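GCN5-related N-acetyltransferase (Sphaerobacter thermophilus, PDB 3TT2) probably transfers an acyl group, most likely acetyl from acetyl-coenzyme A, to an unspecified acceptor, as a member of the GCN5-related N-acetyltransferase family. Local coordinates at residues D114-A119 and K315-G320; H129-S134 and R140-H145; A266-V271 and R300-H305; E270-Y275 and R281-S286. All coordinates share one frame; numbering follows the deposited sequence.

Overall arrangement
The four contacts illustrate how burial shapes chemistry in a protein with two GNAT-type halves. Contact 1 is partly buried, nearer the surface than the others, and built on an arginine and a selenomethionine; the arginine's polar end finds its partners in nearby backbone. Contacts 2, 3 and 4 are buried and almost wholly apolar across their segments, joined by selenomethionine, aliphatic and aromatic groups. Contacts 3 and 4 both use helix 263-278 and touch each other, their centres 8 Å apart. Contacts 1 and 2 belong to the other half and meet where Lys315 reaches the carbonyl of His145. Contacts 1 and 3 have centres about 40 Å apart, although strand 305-316, leading into contact 1, starts at the end of contact 3.

Contact 1 of 4, residues D114-A119 and K315-G320; sequences DRMHLA and KEIRPG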
loop_
_atom_site.group_PDB
_atom_site.type_symbol
_atom_site.label_atom_id
_atom_site.label_comp_id
_atom_site.label_asym_id
_atom_site.label_seq_id
_atom_site.Cartn_x
_atom_site.Cartn_y
_atom_site.Cartn_z
ATOM N N ASP A 114 -20.112 -8.029 11.107
ATOM C CA ASP A 114 -20.606 -9.394 11.009
ATOM C C ASP A 114 -19.561 -10.411 11.421
ATOM O O ASP A 114 -19.904 -11.549 11.759
ATOM C CB ASP A 114 -21.014 -9.711 9.561
ATOM C CG ASP A 114 -22.272 -8.995 9.138
ATOM O OD1 ASP A 114 -22.849 -8.313 9.996
ATOM O OD2 ASP A 114 -22.699 -9.116 7.968
ATOM N N ARG A 115 -18.296 -10.037 11.260
ATOM C CA ARG A 115 -17.145 -10.867 11.633
ATOM C C ARG A 115 -16.462 -10.518 12.981
ATOM O O ARG A 115 -15.472 -11.132 13.384
ATOM C CB ARG A 115 -16.155 -10.912 10.464
ATOM C CG ARG A 115 -16.745 -11.628 9.249
ATOM C CD ARG A 115 -15.883 -11.478 8.011
ATOM N NE ARG A 115 -16.554 -11.963 6.803
ATOM C CZ ARG A 115 -17.547 -11.334 6.180
ATOM N NH1 ARG A 115 -18.024 -10.191 6.647
ATOM N NH2 ARG A 115 -18.078 -11.854 5.090
HETATM N N MSE A 116 -17.018 -9.530 13.666
HETATM C CA MSE A 116 -16.352 -8.807 14.741
HETATM C C MSE A 116 -16.025 -9.667 15.956
HETATM O O MSE A 116 -15.132 -9.334 16.730
HETATM C CB MSE A 116 -17.254 -7.644 15.151
HETATM C CG MSE A 116 -16.567 -6.536 15.886
HETATM SE SE MSE A 116 -17.732 -4.994 16.086
HETATM C CE MSE A 116 -19.351 -5.806 16.806
ATOM N N HIS A 117 -16.748 -10.769 16.117
ATOM C CA HIS A 117 -16.595 -11.653 17.270
ATOM C C HIS A 117 -15.271 -12.417 17.268
ATOM O O HIS A 117 -14.874 -12.997 18.285
ATOM C CB HIS A 117 -17.771 -12.636 17.348
ATOM C CG HIS A 117 -18.029 -13.366 16.066
ATOM N ND1 HIS A 117 -18.369 -12.720 14.898
ATOM C CD2 HIS A 117 -17.986 -14.685 15.766
ATOM C CE1 HIS A 117 -18.520 -13.607 13.931
ATOM N NE2 HIS A 117 -18.293 -14.807 14.430
ATOM N N LEU A 118 -14.593 -12.404 16.124
ATOM C CA LEU A 118 -13.321 -13.098 15.946
ATOM C C LEU A 118 -12.133 -12.244 16.377
ATOM O O LEU A 118 -10.990 -12.691 16.350
ATOM C CB LEU A 118 -13.170 -13.509 14.486
ATOM C CG LEU A 118 -14.317 -14.387 13.978
ATOM C CD1 LEU A 118 -14.446 -14.318 12.460
ATOM C CD2 LEU A 118 -14.134 -15.820 14.451
ATOM N N ALA A 119 -12.418 -11.000 16.742
ATOM C CA ALA A 119 -11.443 -10.123 17.363
ATOM C C ALA A 119 -11.504 -10.299 18.869
ATOM O O ALA A 119 -12.575 -10.608 19.413
ATOM C CB ALA A 119 -11.756 -8.686 17.000
ATOM N N LYS A 315 -12.539 5.322 11.011
ATOM C CA LYS A 315 -13.677 5.426 11.921
ATOM C C LYS A 315 -13.643 4.276 12.916
ATOM O O LYS A 315 -13.272 3.162 12.557
ATOM C CB LYS A 315 -14.984 5.381 11.134
ATOM C CG LYS A 315 -16.238 5.575 11.961
ATOM C CD LYS A 315 -17.436 5.147 11.151
ATOM C CE LYS A 315 -18.738 5.560 11.794
ATOM N NZ LYS A 315 -19.881 5.270 10.874
ATOM N N GLU A 316 -14.034 4.531 14.158
ATOM C CA GLU A 316 -14.014 3.470 15.155
ATOM C C GLU A 316 -15.361 2.765 15.242
ATOM O O GLU A 316 -16.347 3.356 15.686
ATOM C CB GLU A 316 -13.634 4.013 16.529
ATOM C CG GLU A 316 -13.721 2.977 17.643
ATOM C CD GLU A 316 -13.645 3.582 19.040
ATOM O OE1 GLU A 316 -14.714 3.851 19.642
ATOM O OE2 GLU A 316 -12.515 3.776 19.540
ATOM N N ILE A 317 -15.383 1.495 14.834
ATOM C CA ILE A 317 -16.595 0.677 14.853
ATOM C C ILE A 317 -16.934 0.163 16.259
ATOM O O ILE A 317 -18.104 0.149 16.661
ATOM C CB ILE A 317 -16.479 -0.510 13.895
ATOM C CG1 ILE A 317 -16.326 -0.020 12.452
ATOM C CG2 ILE A 317 -17.687 -1.417 14.019
ATOM C CD1 ILE A 317 -17.405 0.915 11.982
ATOM N N ARG A 318 -15.918 -0.263 17.004
ATOM C CA ARG A 318 -16.127 -0.616 18.404
ATOM C C ARG A 318 -14.996 -0.082 19.260
ATOM O O ARG A 318 -13.847 -0.168 18.876
ATOM C CB ARG A 318 -16.195 -2.135 18.543
ATOM C CG ARG A 318 -16.652 -2.637 19.892
ATOM C CD ARG A 318 -16.519 -4.147 19.966
ATOM N NE ARG A 318 -15.124 -4.571 19.924
ATOM C CZ ARG A 318 -14.732 -5.839 19.949
ATOM N NH1 ARG A 318 -15.633 -6.808 20.012
ATOM N NH2 ARG A 318 -13.442 -6.135 19.912
ATOM N N PRO A 319 -15.321 0.426 20.452
ATOM C CA PRO A 319 -14.285 0.955 21.352
ATOM C C PRO A 319 -13.462 -0.138 22.024
ATOM O O PRO A 319 -13.912 -1.278 22.152
ATOM C CB PRO A 319 -15.086 1.741 22.398
ATOM C CG PRO A 319 -16.466 1.147 22.345
ATOM C CD PRO A 319 -16.684 0.732 20.925
ATOM N N GLY A 320 -12.254 0.217 22.442
ATOM C CA GLY A 320 -11.368 -0.732 23.083
ATOM C C GLY A 320 -9.916 -0.364 22.902
ATOM O O GLY A 320 -9.588 0.694 22.360
#
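Arg318 and Met116, the latter present as selenomethionine, carry most of this partly buried contact, which shows how an arginine can be apolar along its stem and polar at its end. At the root, Arg318 CB lies 4.1 Å from Met116 SE. CG stands opposite the backbone N (chi1 -170°), and the chain runs on so that Arg318 CD also passes Met116 SE, at 4.2 Å. A bend at chi3 (66°) then turns the guanidinium back toward 114-119. There Met116 CG lies over one face of the group, offset toward its rim, and Ala119 CB approaches obliquely, 4.2 Å from Arg318 NH2. The same NH2 is hydrogen-bonded to the carbonyl oxygens of Pro120 and Ala123, so the loop that follows helix 100-115 grips the tip through two bonds and limits its rotation. Beside this stem, Ile317 CG2 touches Met116 SE at 4.1 Å, while the remainder of the isoleucine leads off toward helix 100-115. Ile317 and Arg318 both face Val125 of strand 125-132, and each has a backbone hydrogen bond with it: a classic beta bulge, where the chain turns a corner after strand 305-316.

Contact 2 of 4, residues H129-S134 and R140-H145; sequences HYIRAS and RLMEQH. With SO4 (sulfate ion), chain K.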
loop_
_atom_site.group_PDB
_atom_site.type_symbol
_atom_site.label_atom_id
_atom_site.label_comp_id
_atom_site.label_asym_id
_atom_site.label_seq_id
_atom_site.Cartn_x
_atom_site.Cartn_y
_atom_site.Cartn_z
ATOM N N HIS A 129 -10.372 4.007 5.089
ATOM C CA HIS A 129 -10.365 4.244 3.656
ATOM C C HIS A 129 -9.160 5.092 3.298
ATOM O O HIS A 129 -8.775 5.980 4.055
ATOM C CB HIS A 129 -11.604 5.029 3.250
ATOM C CG HIS A 129 -12.863 4.221 3.230
ATOM N ND1 HIS A 129 -13.448 3.791 2.059
ATOM C CD2 HIS A 129 -13.666 3.790 4.233
ATOM C CE1 HIS A 129 -14.552 3.119 2.343
ATOM N NE2 HIS A 129 -14.706 3.106 3.656
ATOM N N TYR A 130 -8.566 4.835 2.141
ATOM C CA TYR A 130 -7.531 5.724 1.654
ATOM C C TYR A 130 -8.106 6.563 0.531
ATOM O O TYR A 130 -8.406 6.053 -0.545
ATOM C CB TYR A 130 -6.345 4.941 1.140
ATOM C CG TYR A 130 -5.714 4.024 2.144
ATOM C CD1 TYR A 130 -4.559 4.395 2.816
ATOM C CD2 TYR A 130 -6.247 2.774 2.398
ATOM C CE1 TYR A 130 -3.953 3.552 3.738
ATOM C CE2 TYR A 130 -5.645 1.917 3.320
ATOM C CZ TYR A 130 -4.497 2.318 3.986
ATOM O OH TYR A 130 -3.892 1.484 4.900
ATOM N N ILE A 131 -8.245 7.856 0.786
ATOM C CA ILE A 131 -8.876 8.749 -0.161
ATOM C C ILE A 131 -7.837 9.590 -0.903
ATOM O O ILE A 131 -6.932 10.136 -0.285
ATOM C CB ILE A 131 -9.885 9.670 0.555
ATOM C CG1 ILE A 131 -10.849 8.839 1.400
ATOM C CG2 ILE A 131 -10.677 10.490 -0.446
ATOM C CD1 ILE A 131 -11.484 7.709 0.628
ATOM N N ARG A 132 -7.957 9.678 -2.227
ATOM C CA ARG A 132 -7.179 10.649 -2.978
ATOM C C ARG A 132 -7.406 12.043 -2.411
ATOM O O ARG A 132 -8.550 12.469 -2.251
ATOM C CB ARG A 132 -7.579 10.636 -4.451
ATOM C CG ARG A 132 -6.987 9.495 -5.248
ATOM C CD ARG A 132 -5.467 9.552 -5.252
ATOM N NE ARG A 132 -4.970 10.904 -5.443
ATOM C CZ ARG A 132 -4.732 11.429 -6.635
ATOM N NH1 ARG A 132 -4.278 12.669 -6.746
ATOM N NH2 ARG A 132 -4.952 10.700 -7.714
ATOM N N ALA A 133 -6.319 12.753 -2.113
ATOM C CA ALA A 133 -6.420 14.105 -1.557
ATOM C C ALA A 133 -7.227 15.015 -2.473
ATOM O O ALA A 133 -7.905 15.940 -2.011
ATOM C CB ALA A 133 -5.034 14.700 -1.303
ATOM N N SER A 134 -7.173 14.720 -3.768
ATOM C CA SER A 134 -7.790 15.570 -4.780
ATOM C C SER A 134 -9.325 15.537 -4.842
ATOM O O SER A 134 -9.938 16.564 -5.154
ATOM C CB SER A 134 -7.197 15.274 -6.163
ATOM O OG SER A 134 -7.622 14.010 -6.633
ATOM N N ARG A 140 -15.893 14.485 1.494
ATOM C CA ARG A 140 -17.093 14.872 2.216
ATOM C C ARG A 140 -17.874 13.645 2.661
ATOM O O ARG A 140 -18.483 13.647 3.730
ATOM C CB ARG A 140 -17.974 15.818 1.388
ATOM C CG ARG A 140 -18.955 15.141 0.431
ATOM C CD ARG A 140 -19.837 16.170 -0.261
ATOM N NE ARG A 140 -19.046 17.186 -0.954
ATOM C CZ ARG A 140 -18.914 17.266 -2.276
ATOM N NH1 ARG A 140 -19.534 16.395 -3.060
ATOM N NH2 ARG A 140 -18.169 18.222 -2.817
ATOM N N LEU A 141 -17.851 12.597 1.845
ATOM C CA LEU A 141 -18.574 11.374 2.167
ATOM C C LEU A 141 -18.009 10.739 3.427
ATOM O O LEU A 141 -18.760 10.222 4.247
ATOM C CB LEU A 141 -18.510 10.384 1.014
ATOM C CG LEU A 141 -19.292 9.107 1.294
ATOM C CD1 LEU A 141 -20.775 9.341 1.118
ATOM C CD2 LEU A 141 -18.816 8.002 0.398
HETATM N N MSE A 142 -16.686 10.783 3.572
HETATM C CA MSE A 142 -16.014 10.337 4.789
HETATM C C MSE A 142 -16.488 11.083 6.017
HETATM O O MSE A 142 -16.842 10.471 7.017
HETATM C CB MSE A 142 -14.496 10.509 4.672
HETATM C CG MSE A 142 -13.817 9.564 3.691
HETATM SE SE MSE A 142 -14.234 7.681 4.014
HETATM C CE MSE A 142 -15.778 7.495 2.822
ATOM N N GLU A 143 -16.472 12.410 5.939
ATOM C CA GLU A 143 -16.845 13.253 7.066
ATOM C C GLU A 143 -18.323 13.088 7.403
ATOM O O GLU A 143 -18.720 13.076 8.567
ATOM C CB GLU A 143 -16.542 14.713 6.759
ATOM C CG GLU A 143 -16.830 15.627 7.922
ATOM C CD GLU A 143 -16.481 17.065 7.632
ATOM O OE1 GLU A 143 -15.966 17.342 6.526
ATOM O OE2 GLU A 143 -16.724 17.917 8.512
ATOM N N GLN A 144 -19.131 12.963 6.366
ATOM C CA GLN A 144 -20.544 12.678 6.525
ATOM C C GLN A 144 -20.738 11.357 7.278
ATOM O O GLN A 144 -21.675 11.211 8.058
ATOM C CB GLN A 144 -21.198 12.614 5.143
ATOM C CG GLN A 144 -22.691 12.412 5.127
ATOM C CD GLN A 144 -23.216 12.192 3.719
ATOM O OE1 GLN A 144 -22.530 12.487 2.739
ATOM N NE2 GLN A 144 -24.431 11.662 3.613
ATOM N N HIS A 145 -19.856 10.395 7.032
ATOM C CA HIS A 145 -19.986 9.069 7.632
ATOM C C HIS A 145 -19.181 8.839 8.880
ATOM O O HIS A 145 -19.132 7.726 9.382
ATOM C CB HIS A 145 -19.740 7.964 6.623
ATOM C CG HIS A 145 -20.861 7.814 5.646
ATOM N ND1 HIS A 145 -22.174 7.767 6.043
ATOM C CD2 HIS A 145 -20.865 7.735 4.295
ATOM C CE1 HIS A 145 -22.950 7.650 4.975
ATOM N NE2 HIS A 145 -22.181 7.627 3.907
HETATM S S SO4 K . -26.198 10.958 6.810
HETATM O O1 SO4 K . -25.862 11.295 8.187
HETATM O O2 SO4 K . -25.712 12.003 5.917
HETATM O O3 SO4 K . -25.584 9.683 6.459
HETATM O O4 SO4 K . -27.646 10.857 6.671
#
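Met142 packs helix 136-144 against His129 and Ile131 of strand 125-132, a buried helix-on-sheet contact within the N-terminal GNAT-type half. Strand and helix are consecutive in the chain. Helix 100-115, probably the one after the acetyl-CoA-binding loop of the GNAT fold, lies alongside, with Val105 touching Met142. As usual for alternating strand residues, His129 and Ile131 face the helix while Tyr130 turns the other way. Met142, a selenomethionine, serves both. Met142 CG meets Ile131 CG1 at 3.8 Å, and the bend at chi2 (-53°) then carries the selenium over to the histidine. Met142 SE sits 4.2 Å from the centroid of the His129 ring, 30° off the ring normal, an oblique selenium-aromatic contact, and the terminal CE continues over one face of the ring. The Met142 and His129 side chains cross at about a right angle. Tyr147 packs edge-to-face with His129, and a buffer molecule, MES, lies about 4 Å from that side chain. On the outer side of the helix, Gln144 extends away from the sheet and its NE2 donates to O2 of a sulfate ion, probably from the crystallisation liquor, at 2.7 Å with an N-H...O angle of 148°.

Contact 3 of 4, residues A266-V271 and R300-H305; sequences ALLQEV and RRAGMH
Gly303 N donates to Arg300 O at 2.9 Å, and the turn closed by this bond brings Ala302 and Met304 up against Leu268 of helix 263-278. With a positive phi of 100°, Gly303 ends helix 297-301 in a Schellman motif; any CB at these backbone angles would jam against the carbonyl oxygen of Ala302, so the position calls for glycine. The residues on either side of it, Ala302 and Met304, both point toward the neighbouring helix. Leu268 meets them mainly with CD1: Leu268 CD1 touches Ala302 CB at 3.8 Å and Met304 CE at 3.4 Å, and Leu268 CB also lies 4.0 Å from Ala302 CB. CG of the leucine lies opposite its own carbonyl carbon (chi1 -84°), which directs that branch toward 300-305; the Leu268 and Met304 side chains cross at about a right angle. The small alanine lets the backbones draw near, with CA of Gln269 only 6.1 Å from CA of Ala302. Within the C-terminal GNAT-type half, the turn that ends helix 297-301 packs on helix 263-278, which probably corresponds to the helix after the cofactor-binding loop in the family. Met304 also packs on Met156 and Ile158 of strand 148-159, while Leu268 reaches Cys238 of strand 233-243. Gln269 extends alongside, but its NE2 stays 4.3 Å from Arg301 O, too long for a hydrogen bond.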
loop_
_atom_site.group_PDB
_atom_site.type_symbol
_atom_site.label_atom_id
_atom_site.label_comp_id
_atom_site.label_asym_id
_atom_site.label_seq_id
_atom_site.Cartn_x
_atom_site.Cartn_y
_atom_site.Cartn_z
ATOM N N ALA A 266 21.750 6.722 0.423
ATOM C CA ALA A 266 22.646 5.783 -0.236
ATOM C C ALA A 266 21.907 4.517 -0.597
ATOM O O ALA A 266 22.091 3.995 -1.703
ATOM C CB ALA A 266 23.825 5.451 0.645
ATOM N N LEU A 267 21.087 4.004 0.322
ATOM C CA LEU A 267 20.352 2.765 0.040
ATOM C C LEU A 267 19.462 2.938 -1.188
ATOM O O LEU A 267 19.474 2.114 -2.080
ATOM C CB LEU A 267 19.516 2.283 1.224
ATOM C CG LEU A 267 20.302 1.415 2.199
ATOM C CD1 LEU A 267 19.480 1.135 3.454
ATOM C CD2 LEU A 267 20.756 0.133 1.557
ATOM N N LEU A 268 18.715 4.032 -1.223
ATOM C CA LEU A 268 17.807 4.273 -2.307
ATOM C C LEU A 268 18.566 4.433 -3.619
ATOM O O LEU A 268 18.236 3.786 -4.606
ATOM C CB LEU A 268 16.943 5.500 -2.019
ATOM C CG LEU A 268 15.703 5.257 -1.157
ATOM C CD1 LEU A 268 14.909 6.552 -0.993
ATOM C CD2 LEU A 268 14.819 4.148 -1.719
ATOM N N GLN A 269 19.584 5.285 -3.621
ATOM C CA GLN A 269 20.389 5.519 -4.820
ATOM C C GLN A 269 20.994 4.221 -5.370
ATOM O O GLN A 269 20.979 3.986 -6.582
ATOM C CB GLN A 269 21.471 6.568 -4.558
ATOM C CG GLN A 269 20.931 7.982 -4.475
ATOM C CD GLN A 269 21.990 9.027 -4.075
ATOM O OE1 GLN A 269 22.968 8.725 -3.367
ATOM N NE2 GLN A 269 21.789 10.271 -4.535
ATOM N N GLU A 270 21.500 3.372 -4.478
ATOM C CA GLU A 270 22.007 2.062 -4.879
ATOM C C GLU A 270 20.932 1.134 -5.491
ATOM O O GLU A 270 21.187 0.490 -6.521
ATOM C CB GLU A 270 22.720 1.382 -3.715
ATOM C CG GLU A 270 23.416 0.080 -4.070
ATOM C CD GLU A 270 24.893 0.237 -4.407
ATOM O OE1 GLU A 270 25.352 -0.451 -5.344
ATOM O OE2 GLU A 270 25.599 1.025 -3.740
ATOM N N VAL A 271 19.749 1.075 -4.870
ATOM C CA VAL A 271 18.639 0.253 -5.377
ATOM C C VAL A 271 18.219 0.733 -6.756
ATOM O O VAL A 271 17.961 -0.067 -7.644
ATOM C CB VAL A 271 17.408 0.264 -4.447
ATOM C CG1 VAL A 271 16.416 -0.740 -4.902
ATOM C CG2 VAL A 271 17.809 -0.130 -3.095
ATOM N N ARG A 300 12.739 13.152 -2.319
ATOM C CA ARG A 300 13.034 14.088 -3.379
ATOM C C ARG A 300 14.556 14.130 -3.638
ATOM O O ARG A 300 15.013 14.143 -4.786
ATOM C CB ARG A 300 12.442 15.442 -3.027
ATOM C CG ARG A 300 12.895 16.567 -3.894
ATOM C CD ARG A 300 11.950 17.738 -3.786
ATOM N NE ARG A 300 12.433 18.870 -4.568
ATOM C CZ ARG A 300 11.922 20.096 -4.503
ATOM N NH1 ARG A 300 10.907 20.352 -3.684
ATOM N NH2 ARG A 300 12.428 21.065 -5.257
ATOM N N ARG A 301 15.338 14.080 -2.569
ATOM C CA ARG A 301 16.795 14.010 -2.685
ATOM C C ARG A 301 17.269 12.745 -3.386
ATOM O O ARG A 301 18.355 12.737 -3.931
ATOM C CB ARG A 301 17.475 14.139 -1.314
ATOM C CG ARG A 301 17.490 15.561 -0.799
ATOM C CD ARG A 301 18.245 15.693 0.497
ATOM N NE ARG A 301 18.213 17.064 0.991
ATOM C CZ ARG A 301 18.099 17.389 2.277
ATOM N NH1 ARG A 301 17.992 16.432 3.202
ATOM N NH2 ARG A 301 18.074 18.669 2.639
ATOM N N ALA A 302 16.473 11.678 -3.361
ATOM C CA ALA A 302 16.872 10.449 -4.041
ATOM C C ALA A 302 16.434 10.467 -5.510
ATOM O O ALA A 302 16.671 9.529 -6.276
ATOM C CB ALA A 302 16.359 9.218 -3.315
ATOM N N GLY A 303 15.814 11.569 -5.900
ATOM C CA GLY A 303 15.453 11.773 -7.287
ATOM C C GLY A 303 14.000 11.457 -7.540
ATOM O O GLY A 303 13.537 11.427 -8.687
HETATM N N MSE A 304 13.273 11.200 -6.460
HETATM C CA MSE A 304 11.903 10.844 -6.622
HETATM C C MSE A 304 11.060 12.089 -6.654
HETATM O O MSE A 304 11.567 13.182 -6.433
HETATM C CB MSE A 304 11.498 9.932 -5.498
HETATM C CG MSE A 304 11.684 8.478 -5.825
HETATM SE SE MSE A 304 11.473 7.378 -4.256
HETATM C CE MSE A 304 12.956 8.139 -3.292
ATOM N N HIS A 305 9.771 11.899 -6.909
ATOM C CA HIS A 305 8.816 12.989 -7.032
ATOM C C HIS A 305 7.436 12.468 -6.630
ATOM O O HIS A 305 7.236 11.259 -6.484
ATOM C CB HIS A 305 8.801 13.544 -8.444
ATOM C CG HIS A 305 8.129 12.644 -9.430
ATOM N ND1 HIS A 305 8.789 11.613 -10.064
ATOM C CD2 HIS A 305 6.850 12.609 -9.876
ATOM C CE1 HIS A 305 7.945 10.983 -10.862
ATOM N NE2 HIS A 305 6.764 11.567 -10.763
#

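Contact 4 of 4, residues E270-Y275 and R281-S286; sequences EVFGVY and REVELS
The Tyr275 ring carries Val283 CG2 over one face, in a CH-pi contact 3.8 Å from the centroid and 21° off the ring normal. The Phe272 ring receives the other methyl of the same valine obliquely, Val283 CG1 lying 4.0 Å from Phe272 CE1. Of the two aromatics, one helical turn apart, CG2 serves the tyrosine alone, while Val283 CG1 lies between the two rings, 4.0 Å from Tyr275 CE2 as well. The valine's chi1 of -175°, which sets CG1 opposite the backbone N, places CG1 between them. At the far end of the tyrosine, OH is hydrogen-bonded to the carbonyl oxygen of Gln241, which ties down the ring's tip. An alanine in place of Tyr275 would probably open a gap beside Val283 CG2 and leave the Gln241 carbonyl without this donor. The contact joins the last two elements of the beta-alpha-beta unit formed by strand 246-254, helix 263-278 and strand 282-290, with Ile249 and, from strand 148-159, Ile158 each touching both Phe272 and Val283.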
loop_
_atom_site.group_PDB
_atom_site.type_symbol
_atom_site.label_atom_id
_atom_site.label_comp_id
_atom_site.label_asym_id
_atom_site.label_seq_id
_atom_site.Cartn_x
_atom_site.Cartn_y
_atom_site.Cartn_z
ATOM N N GLU A 270 21.500 3.372 -4.478
ATOM C CA GLU A 270 22.007 2.062 -4.879
ATOM C C GLU A 270 20.932 1.134 -5.491
ATOM O O GLU A 270 21.187 0.490 -6.521
ATOM C CB GLU A 270 22.720 1.382 -3.715
ATOM C CG GLU A 270 23.416 0.080 -4.070
ATOM C CD GLU A 270 24.893 0.237 -4.407
ATOM O OE1 GLU A 270 25.352 -0.451 -5.344
ATOM O OE2 GLU A 270 25.599 1.025 -3.740
ATOM N N VAL A 271 19.749 1.075 -4.870
ATOM C CA VAL A 271 18.639 0.253 -5.377
ATOM C C VAL A 271 18.219 0.733 -6.756
ATOM O O VAL A 271 17.961 -0.067 -7.644
ATOM C CB VAL A 271 17.408 0.264 -4.447
ATOM C CG1 VAL A 271 16.416 -0.740 -4.902
ATOM C CG2 VAL A 271 17.809 -0.130 -3.095
ATOM N N PHE A 272 18.175 2.046 -6.934
ATOM C CA PHE A 272 17.851 2.627 -8.224
ATOM C C PHE A 272 18.871 2.236 -9.292
ATOM O O PHE A 272 18.534 2.020 -10.449
ATOM C CB PHE A 272 17.715 4.145 -8.110
ATOM C CG PHE A 272 16.533 4.578 -7.291
ATOM C CD1 PHE A 272 15.555 3.675 -6.948
ATOM C CD2 PHE A 272 16.401 5.893 -6.863
ATOM C CE1 PHE A 272 14.464 4.074 -6.200
ATOM C CE2 PHE A 272 15.308 6.300 -6.115
ATOM C CZ PHE A 272 14.344 5.393 -5.780
ATOM N N GLY A 273 20.125 2.131 -8.901
ATOM C CA GLY A 273 21.131 1.741 -9.857
ATOM C C GLY A 273 20.887 0.328 -10.328
ATOM O O GLY A 273 21.023 0.044 -11.504
ATOM N N VAL A 274 20.516 -0.557 -9.411
ATOM C CA VAL A 274 20.239 -1.947 -9.758
ATOM C C VAL A 274 19.059 -2.058 -10.727
ATOM O O VAL A 274 19.111 -2.816 -11.702
ATOM C CB VAL A 274 19.931 -2.780 -8.519
ATOM C CG1 VAL A 274 19.389 -4.124 -8.924
ATOM C CG2 VAL A 274 21.170 -2.932 -7.652
ATOM N N TYR A 275 18.008 -1.287 -10.455
ATOM C CA TYR A 275 16.834 -1.255 -11.314
ATOM C C TYR A 275 17.204 -0.700 -12.667
ATOM O O TYR A 275 16.746 -1.192 -13.710
ATOM C CB TYR A 275 15.746 -0.356 -10.728
ATOM C CG TYR A 275 14.856 -1.001 -9.703
ATOM C CD1 TYR A 275 14.012 -2.048 -10.043
ATOM C CD2 TYR A 275 14.827 -0.534 -8.403
ATOM C CE1 TYR A 275 13.183 -2.636 -9.092
ATOM C CE2 TYR A 275 14.018 -1.108 -7.456
ATOM C CZ TYR A 275 13.199 -2.162 -7.795
ATOM O OH TYR A 275 12.383 -2.715 -6.834
ATOM N N ARG A 281 12.031 0.680 -15.865
ATOM C CA ARG A 281 11.874 2.099 -16.114
ATOM C C ARG A 281 11.307 2.839 -14.916
ATOM O O ARG A 281 11.769 3.924 -14.581
ATOM C CB ARG A 281 11.021 2.342 -17.356
ATOM C CG ARG A 281 10.818 3.799 -17.652
ATOM C CD ARG A 281 10.792 4.052 -19.128
ATOM N NE ARG A 281 10.714 5.482 -19.430
ATOM C CZ ARG A 281 9.573 6.141 -19.589
ATOM N NH1 ARG A 281 8.419 5.493 -19.465
ATOM N NH2 ARG A 281 9.585 7.438 -19.883
ATOM N N GLU A 282 10.315 2.247 -14.266
ATOM C CA GLU A 282 9.620 2.947 -13.209
ATOM C C GLU A 282 9.684 2.216 -11.887
ATOM O O GLU A 282 9.421 1.014 -11.809
ATOM C CB GLU A 282 8.168 3.211 -13.592
ATOM C CG GLU A 282 8.033 4.154 -14.763
ATOM C CD GLU A 282 6.618 4.231 -15.323
ATOM O OE1 GLU A 282 5.697 3.605 -14.743
ATOM O OE2 GLU A 282 6.433 4.928 -16.354
ATOM N N VAL A 283 10.053 2.972 -10.856
ATOM C CA VAL A 283 10.017 2.529 -9.467
ATOM C C VAL A 283 9.124 3.452 -8.628
ATOM O O VAL A 283 9.084 4.675 -8.813
ATOM C CB VAL A 283 11.417 2.482 -8.856
ATOM C CG1 VAL A 283 11.350 1.891 -7.456
ATOM C CG2 VAL A 283 12.352 1.668 -9.754
ATOM N N GLU A 284 8.381 2.842 -7.724
ATOM C CA GLU A 284 7.496 3.571 -6.857
ATOM C C GLU A 284 7.678 3.047 -5.459
ATOM O O GLU A 284 8.157 1.934 -5.258
ATOM C CB GLU A 284 6.041 3.367 -7.276
ATOM C CG GLU A 284 5.682 4.015 -8.595
ATOM C CD GLU A 284 4.287 3.665 -9.060
ATOM O OE1 GLU A 284 3.743 2.634 -8.606
ATOM O OE2 GLU A 284 3.741 4.419 -9.889
ATOM N N LEU A 285 7.291 3.868 -4.496
ATOM C CA LEU A 285 7.148 3.433 -3.127
ATOM C C LEU A 285 6.159 4.342 -2.429
ATOM O O LEU A 285 5.628 5.291 -3.008
ATOM C CB LEU A 285 8.492 3.424 -2.402
ATOM C CG LEU A 285 9.280 4.727 -2.291
ATOM C CD1 LEU A 285 8.778 5.595 -1.153
ATOM C CD2 LEU A 285 10.743 4.427 -2.098
ATOM N N SER A 286 5.946 4.059 -1.159
ATOM C CA SER A 286 4.890 4.704 -0.431
ATOM C C SER A 286 5.401 5.152 0.943
ATOM O O SER A 286 6.110 4.409 1.625
ATOM C CB SER A 286 3.738 3.716 -0.309
ATOM O OG SER A 286 2.678 4.272 0.416
#